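PDB 6WOP: 4-aminobutyrate transaminase from Acinetobacter baumannii, which catalyses the pyridoxal 5'-phosphate-dependent transfer of the amino group of 4-aminobutyrate to 2-oxoglutarate. Local coordinates for the interface of chains A and B. Numbering follows the deposited sequence. Chains: chain A/B, 4-aminobutyrate transaminase.

The interface of chains A and B. Residues chain A 12, 16, 20, 22, 27; chain B 79, 83, 87-88.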
ATOM      1  N   LYS A  12     -23.816  19.466 -23.304  1.00 24.86           N
ATOM      2  CA  LYS A  12     -22.905  18.448 -22.766  1.00 21.22           C
ATOM      3  C   LYS A  12     -21.886  19.068 -21.833  1.00 20.47           C
ATOM      4  O   LYS A  12     -21.612  18.552 -20.739  1.00 21.21           O
ATOM      5  CB  LYS A  12     -22.190  17.728 -23.893  1.00 20.09           C
ATOM      6  CG  LYS A  12     -21.285  16.567 -23.403  1.00 27.13           C
ATOM      7  CD  LYS A  12     -20.594  15.910 -24.626  1.00 28.76           C
ATOM      8  CE  LYS A  12     -19.131  16.294 -24.637  1.00 35.84           C
ATOM      9  NZ  LYS A  12     -18.749  16.778 -25.976  1.00 37.05           N
ATOM     10  N   THR A  16     -21.982  17.914 -17.851  1.00 19.40           N
ATOM     11  CA  THR A  16     -21.184  16.736 -17.544  1.00 17.99           C
ATOM     12  C   THR A  16     -19.721  17.147 -17.393  1.00 19.89           C
ATOM     13  O   THR A  16     -19.308  18.177 -17.940  1.00 22.25           O
ATOM     14  CB  THR A  16     -21.333  15.677 -18.646  1.00 18.31           C
ATOM     15  OG1 THR A  16     -20.727  16.205 -19.834  1.00 19.87           O
ATOM     16  CG2 THR A  16     -22.855  15.317 -18.902  1.00 16.41           C
ATOM     17  N   VAL A  20     -14.762  12.864 -18.813  1.00 25.32           N
ATOM     18  CA  VAL A  20     -15.179  11.904 -19.834  1.00 27.55           C
ATOM     19  C   VAL A  20     -14.820  12.457 -21.211  1.00 25.31           C
ATOM     20  O   VAL A  20     -15.501  13.355 -21.694  1.00 24.50           O
ATOM     21  CB  VAL A  20     -16.680  11.619 -19.743  1.00 30.48           C
ATOM     22  CG1 VAL A  20     -16.987  10.364 -20.606  1.00 31.10           C
ATOM     23  CG2 VAL A  20     -17.087  11.447 -18.280  1.00 36.05           C
ATOM     24  N   VAL A  22     -14.864  12.547 -25.107  1.00 29.36           N
ATOM     25  CA  VAL A  22     -15.809  12.035 -26.101  1.00 27.15           C
ATOM     26  C   VAL A  22     -15.205  12.263 -27.479  1.00 27.00           C
ATOM     27  O   VAL A  22     -14.804  13.390 -27.802  1.00 23.25           O
ATOM     28  CB  VAL A  22     -17.198  12.685 -25.949  1.00 24.26           C
ATOM     29  CG1 VAL A  22     -18.002  12.306 -27.096  1.00 21.76           C
ATOM     30  CG2 VAL A  22     -17.880  12.189 -24.644  1.00 22.14           C
ATOM     31  N   TYR A  27     -23.794  12.956 -32.689  1.00 23.47           N
ATOM     32  CA  TYR A  27     -24.480  12.128 -31.689  1.00 23.73           C
ATOM     33  C   TYR A  27     -25.224  10.993 -32.391  1.00 23.42           C
ATOM     34  O   TYR A  27     -25.780  11.202 -33.472  1.00 25.14           O
ATOM     35  CB  TYR A  27     -25.489  12.964 -30.866  1.00 23.04           C
ATOM     36  CG  TYR A  27     -24.805  13.892 -29.931  1.00 26.11           C
ATOM     37  CD1 TYR A  27     -24.113  15.036 -30.391  1.00 26.74           C
ATOM     38  CD2 TYR A  27     -24.807  13.616 -28.582  1.00 22.87           C
ATOM     39  CE1 TYR A  27     -23.427  15.874 -29.487  1.00 27.37           C
ATOM     40  CE2 TYR A  27     -24.116  14.465 -27.661  1.00 21.13           C
ATOM     41  CZ  TYR A  27     -23.452  15.583 -28.125  1.00 25.01           C
ATOM     42  OH  TYR A  27     -22.783  16.358 -27.180  1.00 26.25           O
TER
ATOM     43  N   TYR B  79     -20.168   5.580 -25.057  1.00 18.34           N
ATOM     44  CA  TYR B  79     -20.361   7.022 -25.041  1.00 17.83           C
ATOM     45  C   TYR B  79     -19.072   7.778 -25.374  1.00 16.88           C
ATOM     46  O   TYR B  79     -19.110   8.824 -26.023  1.00 18.79           O
ATOM     47  CB  TYR B  79     -20.918   7.427 -23.683  1.00 19.90           C
ATOM     48  CG  TYR B  79     -21.156   8.901 -23.500  1.00 15.49           C
ATOM     49  CD1 TYR B  79     -22.323   9.520 -23.945  1.00 16.19           C
ATOM     50  CD2 TYR B  79     -20.219   9.667 -22.808  1.00 20.84           C
ATOM     51  CE1 TYR B  79     -22.543  10.926 -23.747  1.00 18.36           C
ATOM     52  CE2 TYR B  79     -20.402  11.030 -22.579  1.00 20.74           C
ATOM     53  CZ  TYR B  79     -21.577  11.656 -23.047  1.00 18.45           C
ATOM     54  OH  TYR B  79     -21.741  13.015 -22.834  1.00 22.38           O
ATOM     55  N   PRO B  83     -21.317   9.847 -28.604  1.00 19.11           N
ATOM     56  CA  PRO B  83     -22.214  10.191 -27.517  1.00 17.99           C
ATOM     57  C   PRO B  83     -23.654  10.160 -28.013  1.00 17.16           C
ATOM     58  O   PRO B  83     -23.929  10.010 -29.212  1.00 20.64           O
ATOM     59  CB  PRO B  83     -21.738  11.615 -27.139  1.00 21.73           C
ATOM     60  CG  PRO B  83     -21.303  12.176 -28.427  1.00 21.64           C
ATOM     61  CD  PRO B  83     -20.672  11.031 -29.197  1.00 23.23           C
ATOM     62  N   TYR B  87     -28.017  10.731 -22.694  1.00 13.57           N
ATOM     63  CA  TYR B  87     -27.104  10.761 -21.545  1.00 16.86           C
ATOM     64  C   TYR B  87     -26.993  12.180 -20.997  1.00 15.08           C
ATOM     65  O   TYR B  87     -27.060  12.415 -19.774  1.00 14.97           O
ATOM     66  CB  TYR B  87     -25.747  10.233 -22.011  1.00 15.25           C
ATOM     67  CG  TYR B  87     -24.590  10.205 -20.999  1.00 14.59           C
ATOM     68  CD1 TYR B  87     -24.098  11.400 -20.409  1.00 17.62           C
ATOM     69  CD2 TYR B  87     -23.904   9.006 -20.731  1.00 15.35           C
ATOM     70  CE1 TYR B  87     -22.971  11.351 -19.537  1.00 15.98           C
ATOM     71  CE2 TYR B  87     -22.805   8.958 -19.870  1.00 16.47           C
ATOM     72  CZ  TYR B  87     -22.352  10.137 -19.293  1.00 17.91           C
ATOM     73  OH  TYR B  87     -21.222  10.138 -18.454  1.00 14.72           O
ATOM     74  N   VAL B  88     -26.838  13.132 -21.897  1.00 13.75           N
ATOM     75  CA  VAL B  88     -26.765  14.533 -21.485  1.00 17.43           C
ATOM     76  C   VAL B  88     -28.081  14.942 -20.824  1.00 20.14           C
ATOM     77  O   VAL B  88     -28.111  15.660 -19.828  1.00 18.51           O
ATOM     78  CB  VAL B  88     -26.459  15.402 -22.715  1.00 20.74           C
ATOM     79  CG1 VAL B  88     -26.436  16.942 -22.346  1.00 16.26           C
ATOM     80  CG2 VAL B  88     -25.112  15.001 -23.318  1.00 21.89           C
TER
HETATM   81  O   HOH W   1     -19.778  14.105 -21.399  1.00 23.01           O
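A two-fold symmetric subunit interface joins chains A and B, and in this largely apolar patch the N-terminal segment of one subunit packs on its partner, an example of how a dimer can be built from small side-chain contacts repeated by symmetry. B:Tyr79 is the central side chain. Its CG stands anti to the backbone N (chi1 179°), which sends the ring towards chain A, where A:Val22 CG2 packs on CE2 at 3.5 Å. A:Val20 CG1 meets the same ring in its plane, at the CD2–CE2 edge, 4.0 Å from CD2. Within chain B, CD2 of B:Tyr87 lies over one face of B:Tyr79, offset toward the rim, and probably helps set the ring's tilt, while CE1 of B:Tyr87 touches the methyl of A:Thr16. B:Tyr79 and A:Lys12 pass in opposite directions, the phenol OH touching CG and CD of the lysine, whose chain bends at chi3 and chi4. A water links B:Tyr79 OH (2.7 Å) to A:Thr16 OG1 (2.8 Å). A:Thr16, just after helix 4-15, also bonds through OG1 (chi1 67°) back to the carbonyl O of A:Lys12 in its last turn, at 2.7 Å. Beside this, B:Pro83 wedges between A:Val22 and A:Tyr27: its CG lies over the tyrosine face, 3.9 Å from the centroid, and 3.6 Å from A:Val22 CG1. B:Val88, on helix 85-97, crosses the base of A:Lys12 at about a right angle. With its twin, the patch probably holds the N-terminal segment in place and steadies the A–B pair within the deposited four-copy assembly.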